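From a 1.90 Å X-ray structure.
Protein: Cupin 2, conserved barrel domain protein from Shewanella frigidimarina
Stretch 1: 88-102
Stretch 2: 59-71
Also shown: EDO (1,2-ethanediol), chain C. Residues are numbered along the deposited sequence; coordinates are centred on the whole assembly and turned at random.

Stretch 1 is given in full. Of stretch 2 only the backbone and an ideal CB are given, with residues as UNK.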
# COMPACT_ATOMS: atom_id res chain seq x y z
N VAL A 88 5.04 -15.86 9.17
CA VAL A 88 4.09 -16.81 8.59
C VAL A 88 4.53 -17.22 7.18
O VAL A 88 4.94 -16.40 6.36
CB VAL A 88 2.67 -16.25 8.54
CG1 VAL A 88 1.73 -17.17 7.76
CG2 VAL A 88 2.12 -16.02 9.94
N ASP A 89 4.46 -18.52 6.89
CA ASP A 89 4.82 -19.01 5.57
C ASP A 89 3.87 -18.46 4.51
O ASP A 89 2.67 -18.40 4.75
CB ASP A 89 4.79 -20.54 5.52
CG ASP A 89 6.03 -21.20 6.07
OD1 ASP A 89 7.08 -20.52 6.15
OD2 ASP A 89 5.95 -22.40 6.42
N HIS A 90 4.40 -18.06 3.36
CA HIS A 90 3.54 -17.52 2.31
C HIS A 90 4.19 -17.68 0.94
O HIS A 90 5.40 -17.77 0.81
CB HIS A 90 3.22 -16.04 2.56
CG HIS A 90 4.40 -15.12 2.54
ND1 HIS A 90 5.19 -14.94 3.65
CD2 HIS A 90 4.93 -14.33 1.59
CE1 HIS A 90 6.15 -14.08 3.38
NE2 HIS A 90 6.02 -13.69 2.13
N GLY A 91 3.36 -17.69 -0.11
CA GLY A 91 3.87 -17.64 -1.48
C GLY A 91 2.92 -16.91 -2.42
O GLY A 91 1.74 -16.81 -2.11
N ALA A 92 3.46 -16.42 -3.54
CA ALA A 92 2.65 -15.77 -4.56
C ALA A 92 3.17 -16.06 -5.97
O ALA A 92 4.35 -15.92 -6.25
CB ALA A 92 2.60 -14.27 -4.29
N VAL A 93 2.26 -16.47 -6.84
CA VAL A 93 2.51 -16.74 -8.25
C VAL A 93 1.56 -15.95 -9.14
O VAL A 93 0.38 -15.86 -8.84
CB VAL A 93 2.32 -18.24 -8.56
CG1 VAL A 93 1.84 -18.45 -9.99
CG2 VAL A 93 3.62 -18.99 -8.31
N CYS A 94 2.06 -15.42 -10.24
CA CYS A 94 1.22 -14.66 -11.17
C CYS A 94 1.30 -15.19 -12.60
O CYS A 94 2.18 -14.79 -13.36
CB CYS A 94 1.63 -13.18 -11.16
SG CYS A 94 0.40 -12.10 -11.94
N PRO A 95 0.40 -16.08 -12.98
CA PRO A 95 0.47 -16.71 -14.30
C PRO A 95 0.25 -15.73 -15.45
O PRO A 95 0.88 -15.82 -16.50
CB PRO A 95 -0.68 -17.72 -14.28
CG PRO A 95 -1.06 -17.87 -12.85
CD PRO A 95 -0.75 -16.55 -12.19
N THR A 96 -0.65 -14.78 -15.25
CA THR A 96 -1.03 -13.83 -16.28
C THR A 96 -0.08 -12.65 -16.36
O THR A 96 -0.08 -11.92 -17.36
CB THR A 96 -2.45 -13.29 -16.02
OG1 THR A 96 -2.43 -12.52 -14.80
CG2 THR A 96 -3.43 -14.42 -15.81
N GLY A 97 0.74 -12.42 -15.33
CA GLY A 97 1.44 -11.14 -15.24
C GLY A 97 0.56 -10.17 -14.47
O GLY A 97 -0.66 -10.37 -14.37
N GLY A 98 1.12 -9.12 -13.87
CA GLY A 98 0.33 -8.31 -12.96
C GLY A 98 1.17 -7.34 -12.14
O GLY A 98 2.36 -7.18 -12.37
N ILE A 99 0.52 -6.68 -11.19
CA ILE A 99 1.17 -5.68 -10.34
C ILE A 99 0.66 -5.76 -8.90
O ILE A 99 -0.54 -5.85 -8.65
CB ILE A 99 0.97 -4.27 -10.89
CG1 ILE A 99 1.59 -4.07 -12.28
CG2 ILE A 99 1.51 -3.22 -9.93
CD1 ILE A 99 1.00 -2.90 -13.05
N LEU A 100 1.61 -5.74 -7.96
CA LEU A 100 1.32 -5.78 -6.53
C LEU A 100 1.85 -4.51 -5.84
O LEU A 100 2.89 -4.00 -6.22
CB LEU A 100 1.98 -6.96 -5.84
CG LEU A 100 1.31 -8.32 -5.87
CD1 LEU A 100 2.12 -9.31 -5.04
CD2 LEU A 100 -0.13 -8.26 -5.39
N ILE A 101 1.16 -4.06 -4.81
CA ILE A 101 1.76 -3.14 -3.83
C ILE A 101 2.07 -3.91 -2.55
O ILE A 101 1.16 -4.35 -1.86
CB ILE A 101 0.84 -1.94 -3.55
CG1 ILE A 101 0.27 -1.27 -4.80
CG2 ILE A 101 1.57 -0.96 -2.63
CD1 ILE A 101 0.81 0.06 -5.26
N ASP A 102 3.35 -4.10 -2.27
CA ASP A 102 3.78 -4.76 -1.04
C ASP A 102 4.18 -3.70 -0.01
O ASP A 102 5.06 -2.90 -0.32
CB ASP A 102 4.96 -5.70 -1.29
CG ASP A 102 4.64 -7.00 -1.98
OD1 ASP A 102 3.49 -7.47 -1.97
OD2 ASP A 102 5.58 -7.60 -2.56
N UNK A 59 -1.58 -5.50 -1.79
CA UNK A 59 -2.74 -5.11 -2.57
C UNK A 59 -2.54 -5.50 -4.04
O UNK A 59 -1.46 -5.28 -4.58
CB UNK A 59 -2.99 -3.61 -2.44
N UNK A 60 -3.56 -6.08 -4.66
CA UNK A 60 -3.41 -6.43 -6.08
C UNK A 60 -3.82 -5.23 -6.95
O UNK A 60 -4.99 -4.87 -6.97
CB UNK A 60 -4.25 -7.66 -6.43
N UNK A 61 -2.85 -4.65 -7.63
CA UNK A 61 -3.13 -3.55 -8.55
C UNK A 61 -3.74 -4.13 -9.83
O UNK A 61 -4.84 -3.72 -10.22
CB UNK A 61 -1.86 -2.75 -8.86
N UNK A 62 -3.06 -5.08 -10.47
CA UNK A 62 -3.73 -5.82 -11.54
C UNK A 62 -3.07 -7.18 -11.78
O UNK A 62 -1.90 -7.38 -11.51
CB UNK A 62 -3.72 -5.00 -12.83
N UNK A 63 -3.86 -8.10 -12.33
CA UNK A 63 -3.40 -9.43 -12.70
C UNK A 63 -4.03 -10.48 -11.81
O UNK A 63 -4.73 -10.14 -10.85
CB UNK A 63 -1.87 -9.52 -12.62
N UNK A 64 -3.81 -11.76 -12.10
CA UNK A 64 -4.38 -12.82 -11.28
C UNK A 64 -3.27 -13.43 -10.42
O UNK A 64 -2.25 -13.87 -10.94
CB UNK A 64 -5.05 -13.89 -12.15
N UNK A 65 -3.48 -13.42 -9.11
CA UNK A 65 -2.45 -13.87 -8.18
C UNK A 65 -2.93 -15.11 -7.43
O UNK A 65 -3.96 -15.06 -6.76
CB UNK A 65 -2.08 -12.76 -7.20
N UNK A 66 -2.18 -16.20 -7.57
CA UNK A 66 -2.34 -17.39 -6.75
C UNK A 66 -1.53 -17.18 -5.46
O UNK A 66 -0.30 -17.24 -5.52
CB UNK A 66 -1.89 -18.65 -7.50
N UNK A 67 -2.20 -16.92 -4.35
CA UNK A 67 -1.43 -16.59 -3.14
C UNK A 67 -1.60 -17.66 -2.06
O UNK A 67 -2.72 -18.07 -1.74
CB UNK A 67 -1.86 -15.23 -2.59
N UNK A 68 -0.47 -18.10 -1.51
CA UNK A 68 -0.50 -19.00 -0.36
C UNK A 68 -0.12 -18.23 0.91
O UNK A 68 0.99 -17.70 0.96
CB UNK A 68 0.44 -20.18 -0.58
N UNK A 69 -1.02 -18.19 1.88
CA UNK A 69 -0.70 -17.75 3.23
C UNK A 69 -1.03 -18.85 4.25
O UNK A 69 -2.19 -19.20 4.42
CB UNK A 69 -1.46 -16.47 3.56
N UNK A 70 0.00 -19.35 4.91
CA UNK A 70 -0.19 -20.28 6.02
C UNK A 70 -0.95 -21.52 5.55
O UNK A 70 -1.72 -22.10 6.33
CB UNK A 70 -0.94 -19.60 7.17
N UNK A 71 -0.73 -21.91 4.30
CA UNK A 71 -1.32 -23.09 3.72
C UNK A 71 -2.70 -22.84 3.14
O UNK A 71 -3.22 -23.64 2.36
CB UNK A 71 -1.39 -24.20 4.77
C1 EDO C . 5.08 -10.34 -2.24
O1 EDO C . 3.72 -10.38 -1.80
C2 EDO C . 5.11 -10.32 -3.76
O2 EDO C . 6.30 -9.67 -4.21

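Two antiparallel ladders, 59-61 against 98-102 and 65-69 against 90-94, meet at a corner near 62, and the rules change along them.

Position 59 sits in a hydrogen-bonded pair with Ile101, its N to Ile101 O at 3.0 Å and Ile101 N to its O at 2.9 Å. Its CB lies on the face of Ile101, so a beta-branched or aromatic residue would suit. It is Tyr59, whose CB packs 4.3 Å from Ile101 CB before the ring leads away.

Position 60 shares the other face with Leu100, whose CD2 is 4.3 Å from the ideal CB; a medium aliphatic fits. Val60 meets it, CG2 to Leu100 CD2 at 3.9 Å.

At 61 a beta bulge shifts the register, and the CB points toward stretch 1, where Ile99 and Ile101 offer a greasy patch. Valine, isoleucine or leucine would answer. Val61 puts CG2 3.4 Å from Ile101 CG1 and CB 3.6 Å from Ile99 CG2. Its N and that of 62 both donate to Ile99 O, at 2.8 and 3.2 Å.

Position 62 shares the face of Ile99 and finds no charged partner in stretch 1, so many polar or long residues would do. Glu62 runs alongside, OE2 3.9 Å from Ile99 CD1.

Position 63 is the strictest. Phi is 112°, and an ideal CB would lie 2.3 Å from Gly97 O and 2.5 Å from Gly98 CA. Nothing but glycine is comfortable, and Gly63 it is.

At 64 the backbone N donates to Thr96 OG1 at 3.1 Å, as it could with any residue but proline. The CB points sideways, 4.0 Å from that OG1, where a polar residue would be at home, though others could fit. Glu64 leads its end away to a partner elsewhere in the structure.

The CB of 65 also points sideways, but beyond it lies a slot between Cys94 and Leu100, with the glycine at 98 alongside. A flat ring is the natural filler, though a long aliphatic could enter. Phe65 takes Leu100 CG over one face, 3.9 Å from the ring centroid, and Cys94 SG over the opposite face at 3.8 Å. Gly98 lies at the ring edge; there an ideal CB would come 2.9 Å from Phe65 CE1.

Position 66 pairs with Val93 through two backbone hydrogen bonds, its CB on the face of Val93 and within reach of Pro95. Threonine, valine or an aromatic could serve; His66 sets ND1 3.7 Å from Pro95 CG.

Position 67 faces the same way as Ala92, whose small side chain leaves room for a branched neighbour. Val67 places CG2 4.2 Å from Ala92 CB.

Position 68 pairs with Gly91, which offers space but no side chain, so stretch 1 sets little limit on size here. Asn68 uses OD1 to accept a weak hydrogen bond from the N of 71.

Position 69, near Val88, suits an aliphatic: Val69 CG1 is 4.0 Å from Val88 CG1.

At 70 phi is positive (59°), favouring asparagine, aspartate or glycine. Asp70 OD1 accepts from a water to which Asp89 N donates.

At 71 phi is 86°, which favours glycine, and nothing of stretch 1 is near; it is Gly71.

Stretch 2, residues 59-71: YVVEGEFHVNVDG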
# COMPACT_ATOMS: atom_id res chain seq x y z
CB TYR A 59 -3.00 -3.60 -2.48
CG TYR A 59 -4.21 -3.18 -3.29
CD1 TYR A 59 -5.49 -3.40 -2.84
CD2 TYR A 59 -4.05 -2.55 -4.52
CE1 TYR A 59 -6.60 -3.01 -3.58
CE2 TYR A 59 -5.15 -2.16 -5.27
CZ TYR A 59 -6.41 -2.39 -4.79
OH TYR A 59 -7.50 -2.00 -5.54
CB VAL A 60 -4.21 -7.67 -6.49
CG1 VAL A 60 -3.82 -8.09 -7.91
CG2 VAL A 60 -3.98 -8.83 -5.53
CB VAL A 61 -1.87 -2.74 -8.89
CG1 VAL A 61 -2.15 -1.80 -10.06
CG2 VAL A 61 -1.41 -1.95 -7.67
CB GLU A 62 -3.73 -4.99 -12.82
CG GLU A 62 -2.37 -4.90 -13.48
CD GLU A 62 -2.46 -4.86 -14.99
OE1 GLU A 62 -3.32 -5.56 -15.56
OE2 GLU A 62 -1.67 -4.11 -15.60
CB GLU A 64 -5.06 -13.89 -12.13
CG GLU A 64 -6.23 -13.44 -12.98
CD GLU A 64 -7.40 -12.89 -12.20
OE1 GLU A 64 -7.95 -13.61 -11.33
OE2 GLU A 64 -7.77 -11.72 -12.45
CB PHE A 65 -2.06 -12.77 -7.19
CG PHE A 65 -1.10 -11.77 -7.83
CD1 PHE A 65 -1.58 -10.72 -8.59
CD2 PHE A 65 0.27 -11.91 -7.67
CE1 PHE A 65 -0.70 -9.83 -9.17
CE2 PHE A 65 1.16 -11.02 -8.25
CZ PHE A 65 0.66 -9.97 -9.00
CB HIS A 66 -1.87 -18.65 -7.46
CG HIS A 66 -2.73 -19.10 -8.59
ND1 HIS A 66 -2.91 -18.35 -9.73
CD2 HIS A 66 -3.47 -20.22 -8.78
CE1 HIS A 66 -3.72 -18.97 -10.56
NE2 HIS A 66 -4.07 -20.12 -10.01
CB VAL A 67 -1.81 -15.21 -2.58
CG1 VAL A 67 -1.02 -14.94 -1.31
CG2 VAL A 67 -1.55 -14.13 -3.62
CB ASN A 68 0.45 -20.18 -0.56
CG ASN A 68 0.20 -21.26 0.49
OD1 ASN A 68 -0.26 -20.98 1.60
ND2 ASN A 68 0.49 -22.51 0.13
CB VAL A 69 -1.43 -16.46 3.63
CG1 VAL A 69 -1.05 -16.07 5.05
CG2 VAL A 69 -1.10 -15.33 2.67
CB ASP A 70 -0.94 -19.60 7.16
CG ASP A 70 -0.76 -20.33 8.47
OD1 ASP A 70 0.36 -20.84 8.67
OD2 ASP A 70 -1.72 -20.40 9.27
O HOH W 1 3.51 -20.35 8.61
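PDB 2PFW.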